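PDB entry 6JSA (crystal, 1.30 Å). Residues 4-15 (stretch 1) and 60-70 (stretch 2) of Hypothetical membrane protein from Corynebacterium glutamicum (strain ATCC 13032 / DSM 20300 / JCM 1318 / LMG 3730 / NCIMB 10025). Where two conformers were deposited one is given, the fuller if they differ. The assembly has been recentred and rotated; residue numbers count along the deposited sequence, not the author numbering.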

# COMPACT_ATOMS: atom_id res chain seq x y z
N GLY A 4 -1.69 21.65 2.37
CA GLY A 4 -1.97 20.54 3.24
C GLY A 4 -3.10 19.67 2.71
O GLY A 4 -3.99 20.13 2.01
N VAL A 5 -3.04 18.38 3.04
CA VAL A 5 -4.15 17.49 2.73
C VAL A 5 -5.31 17.80 3.67
O VAL A 5 -5.14 17.87 4.89
CB VAL A 5 -3.70 16.03 2.86
CG1 VAL A 5 -4.92 15.09 2.86
CG2 VAL A 5 -2.74 15.67 1.74
N THR A 6 -6.49 18.02 3.09
CA THR A 6 -7.71 18.14 3.88
C THR A 6 -8.28 16.75 4.13
O THR A 6 -8.23 16.24 5.26
CB THR A 6 -8.70 19.07 3.17
OG1 THR A 6 -8.07 20.34 2.92
CG2 THR A 6 -9.94 19.28 4.03
N GLN A 7 -8.79 16.10 3.08
CA GLN A 7 -9.27 14.73 3.15
C GLN A 7 -8.64 13.95 2.01
O GLN A 7 -8.68 14.40 0.86
CB GLN A 7 -10.78 14.66 2.97
CG GLN A 7 -11.33 13.25 2.97
CD GLN A 7 -11.25 12.62 4.35
OE1 GLN A 7 -11.91 13.08 5.27
NE2 GLN A 7 -10.42 11.59 4.50
N ALA A 8 -8.09 12.78 2.31
CA ALA A 8 -7.58 11.89 1.28
C ALA A 8 -8.22 10.51 1.43
O ALA A 8 -8.65 10.10 2.51
CB ALA A 8 -6.06 11.72 1.37
N SER A 9 -8.26 9.81 0.31
CA SER A 9 -8.67 8.42 0.28
C SER A 9 -7.79 7.69 -0.72
O SER A 9 -7.31 8.28 -1.69
CB SER A 9 -10.14 8.25 -0.10
OG SER A 9 -10.35 8.67 -1.44
N ALA A 10 -7.55 6.41 -0.47
CA ALA A 10 -6.78 5.60 -1.38
C ALA A 10 -7.43 4.23 -1.47
O ALA A 10 -8.09 3.77 -0.53
CB ALA A 10 -5.31 5.48 -0.98
N GLN A 11 -7.20 3.58 -2.60
CA GLN A 11 -7.73 2.25 -2.89
C GLN A 11 -6.58 1.40 -3.39
O GLN A 11 -5.90 1.77 -4.36
CB GLN A 11 -8.85 2.32 -3.93
CG GLN A 11 -9.99 3.26 -3.53
CD GLN A 11 -9.68 4.73 -3.81
OE1 GLN A 11 -9.10 5.07 -4.85
NE2 GLN A 11 -10.05 5.61 -2.88
N TRP A 12 -6.33 0.27 -2.73
CA TRP A 12 -5.24 -0.62 -3.11
C TRP A 12 -5.58 -2.02 -2.63
O TRP A 12 -5.80 -2.22 -1.43
CB TRP A 12 -3.93 -0.17 -2.49
CG TRP A 12 -2.73 -0.96 -2.95
CD1 TRP A 12 -2.42 -1.31 -4.24
CD2 TRP A 12 -1.66 -1.45 -2.13
NE1 TRP A 12 -1.24 -2.00 -4.27
CE2 TRP A 12 -0.75 -2.11 -2.99
CE3 TRP A 12 -1.39 -1.43 -0.76
CZ2 TRP A 12 0.41 -2.73 -2.52
CZ3 TRP A 12 -0.23 -2.05 -0.29
CH2 TRP A 12 0.65 -2.68 -1.18
N GLY A 13 -5.61 -2.98 -3.54
CA GLY A 13 -5.88 -4.34 -3.13
C GLY A 13 -4.69 -5.16 -2.69
O GLY A 13 -4.86 -6.34 -2.37
N VAL A 14 -3.50 -4.56 -2.62
CA VAL A 14 -2.23 -5.26 -2.41
C VAL A 14 -1.91 -6.07 -3.65
O VAL A 14 -1.09 -5.64 -4.48
CB VAL A 14 -2.16 -6.07 -1.10
CG1 VAL A 14 -0.78 -6.69 -0.95
CG2 VAL A 14 -2.48 -5.17 0.10
N LYS A 15 -2.57 -7.21 -3.82
CA LYS A 15 -2.51 -7.94 -5.09
C LYS A 15 -3.72 -8.85 -5.14
O LYS A 15 -3.97 -9.60 -4.20
CB LYS A 15 -1.22 -8.76 -5.22
CG LYS A 15 -0.97 -9.30 -6.62
CD LYS A 15 0.36 -10.03 -6.68
CE LYS A 15 0.79 -10.46 -8.08
NZ LYS A 15 -0.28 -10.99 -8.97
N SER A 60 3.37 13.87 -0.25
CA SER A 60 3.22 12.67 0.56
C SER A 60 1.81 12.67 1.12
O SER A 60 1.39 13.66 1.73
CB SER A 60 4.22 12.65 1.72
OG SER A 60 5.41 12.00 1.34
N ILE A 61 1.10 11.57 0.90
CA ILE A 61 -0.27 11.39 1.36
C ILE A 61 -0.22 10.23 2.36
O ILE A 61 0.12 9.10 1.98
CB ILE A 61 -1.22 11.05 0.20
CG1 ILE A 61 -0.91 11.89 -1.05
CG2 ILE A 61 -2.67 11.20 0.65
CD1 ILE A 61 -1.23 13.35 -0.90
N ASN A 62 -0.55 10.51 3.62
CA ASN A 62 -0.38 9.55 4.70
C ASN A 62 -1.71 8.98 5.16
O ASN A 62 -2.70 9.70 5.31
CB ASN A 62 0.28 10.23 5.91
CG ASN A 62 1.71 10.60 5.66
OD1 ASN A 62 2.59 9.75 5.68
ND2 ASN A 62 1.95 11.89 5.43
N PHE A 63 -1.71 7.67 5.44
CA PHE A 63 -2.92 7.01 5.92
C PHE A 63 -2.62 6.19 7.16
O PHE A 63 -1.59 5.52 7.23
CB PHE A 63 -3.48 6.08 4.84
CG PHE A 63 -3.86 6.80 3.58
CD1 PHE A 63 -5.12 7.36 3.45
CD2 PHE A 63 -2.95 6.96 2.54
CE1 PHE A 63 -5.47 8.05 2.31
CE2 PHE A 63 -3.30 7.66 1.40
CZ PHE A 63 -4.56 8.20 1.29
N PRO A 64 -3.52 6.20 8.14
CA PRO A 64 -3.41 5.27 9.27
C PRO A 64 -4.04 3.94 8.87
O PRO A 64 -4.58 3.78 7.78
CB PRO A 64 -4.26 5.96 10.33
CG PRO A 64 -5.39 6.52 9.52
CD PRO A 64 -4.76 6.99 8.21
N GLY A 65 -3.97 2.98 9.79
CA GLY A 65 -4.68 1.73 9.62
C GLY A 65 -3.76 0.58 9.22
O GLY A 65 -2.68 0.76 8.65
N SER A 66 -4.23 -0.63 9.52
CA SER A 66 -3.45 -1.82 9.24
C SER A 66 -4.32 -2.93 8.64
O SER A 66 -5.52 -3.02 8.90
CB SER A 66 -2.75 -2.34 10.49
OG SER A 66 -3.68 -2.61 11.51
N ILE A 67 -3.66 -3.77 7.85
CA ILE A 67 -4.19 -5.01 7.31
C ILE A 67 -3.36 -6.14 7.90
O ILE A 67 -2.12 -6.05 7.90
CB ILE A 67 -4.08 -5.05 5.78
CG1 ILE A 67 -4.71 -3.80 5.15
CG2 ILE A 67 -4.69 -6.34 5.25
CD1 ILE A 67 -4.27 -3.59 3.73
N HIS A 68 -4.02 -7.20 8.36
CA HIS A 68 -3.33 -8.34 8.97
C HIS A 68 -3.77 -9.60 8.23
O HIS A 68 -4.89 -10.09 8.44
CB HIS A 68 -3.66 -8.42 10.45
CG HIS A 68 -2.78 -9.35 11.22
ND1 HIS A 68 -2.82 -9.46 12.59
CD2 HIS A 68 -1.83 -10.23 10.80
CE1 HIS A 68 -1.94 -10.35 12.99
NE2 HIS A 68 -1.32 -10.83 11.92
N PHE A 69 -2.90 -10.13 7.38
CA PHE A 69 -3.16 -11.38 6.65
C PHE A 69 -2.67 -12.56 7.48
O PHE A 69 -1.59 -12.50 8.08
CB PHE A 69 -2.38 -11.40 5.34
CG PHE A 69 -2.79 -10.34 4.35
CD1 PHE A 69 -3.92 -10.49 3.56
CD2 PHE A 69 -2.00 -9.20 4.17
CE1 PHE A 69 -4.27 -9.54 2.63
CE2 PHE A 69 -2.36 -8.24 3.24
CZ PHE A 69 -3.49 -8.41 2.47
N THR A 70 -3.45 -13.64 7.49
CA THR A 70 -3.02 -14.89 8.12
C THR A 70 -3.37 -16.06 7.22
O THR A 70 -4.27 -15.99 6.38
CB THR A 70 -3.66 -15.08 9.49
OG1 THR A 70 -5.09 -15.06 9.35
CG2 THR A 70 -3.22 -14.00 10.46

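F63 lies at the heart of the contact, covered by the other stretch over more area than any other residue here. Its CA-to-CB bond points toward stretch 1, and with chi1 in the m well its ring reaches the small side chains of A8 and A10: F63 CZ lies 3.6 Å from A10 CB and 3.8 Å from A8 CB. Because the two alanines alternate with S9 along the strand, both methyls face stretch 2 while the S9 side chain points away; the backbone still comes close, with S9 CA 3.8 Å from F63 CE1. The carbonyl of A8 meets the ring at its edge, A8 O to F63 CE1 being 3.8 Å, where the ring hydrogens carry a slight positive charge.

I61 extends this apolar patch. I61 CG2 packs 3.5 Å from A8 CB, and I61 CD1 reaches V5 CG2 at 3.8 Å, so one isoleucine touches residues before and after the corner at T6 and Q7. Further along, V14 CG2 approaches I67 CD1 at 4.3 Å and the edge of the F69 ring at 4.1 Å from F69 CZ, a looser grouping.

The end-to-end directions of the touching parts differ by 28°, but the backbones stay well apart: CA atoms are 7.3 Å apart at A8 and I61, and 9.9 Å at V14 and I67. No hydrogen bond crosses between the stretches; side-chain packing joins them, burying 334 Å² in total.

The side-chain hydrogen bonds run within stretch 1, and one borders the apolar patch: A8 O, which meets the F63 ring edge, is also the acceptor for Q7 NE2. Q7 points its CA-to-CB bond away, yet its side chain folds back so that Q7 NE2 donates to A8 O at 3.1 Å, nearly straight at 163°. Q11 NE2 makes a weak hydrogen bond to S9 OG at 3.4 Å, and S9 OG is also bonded elsewhere in the structure.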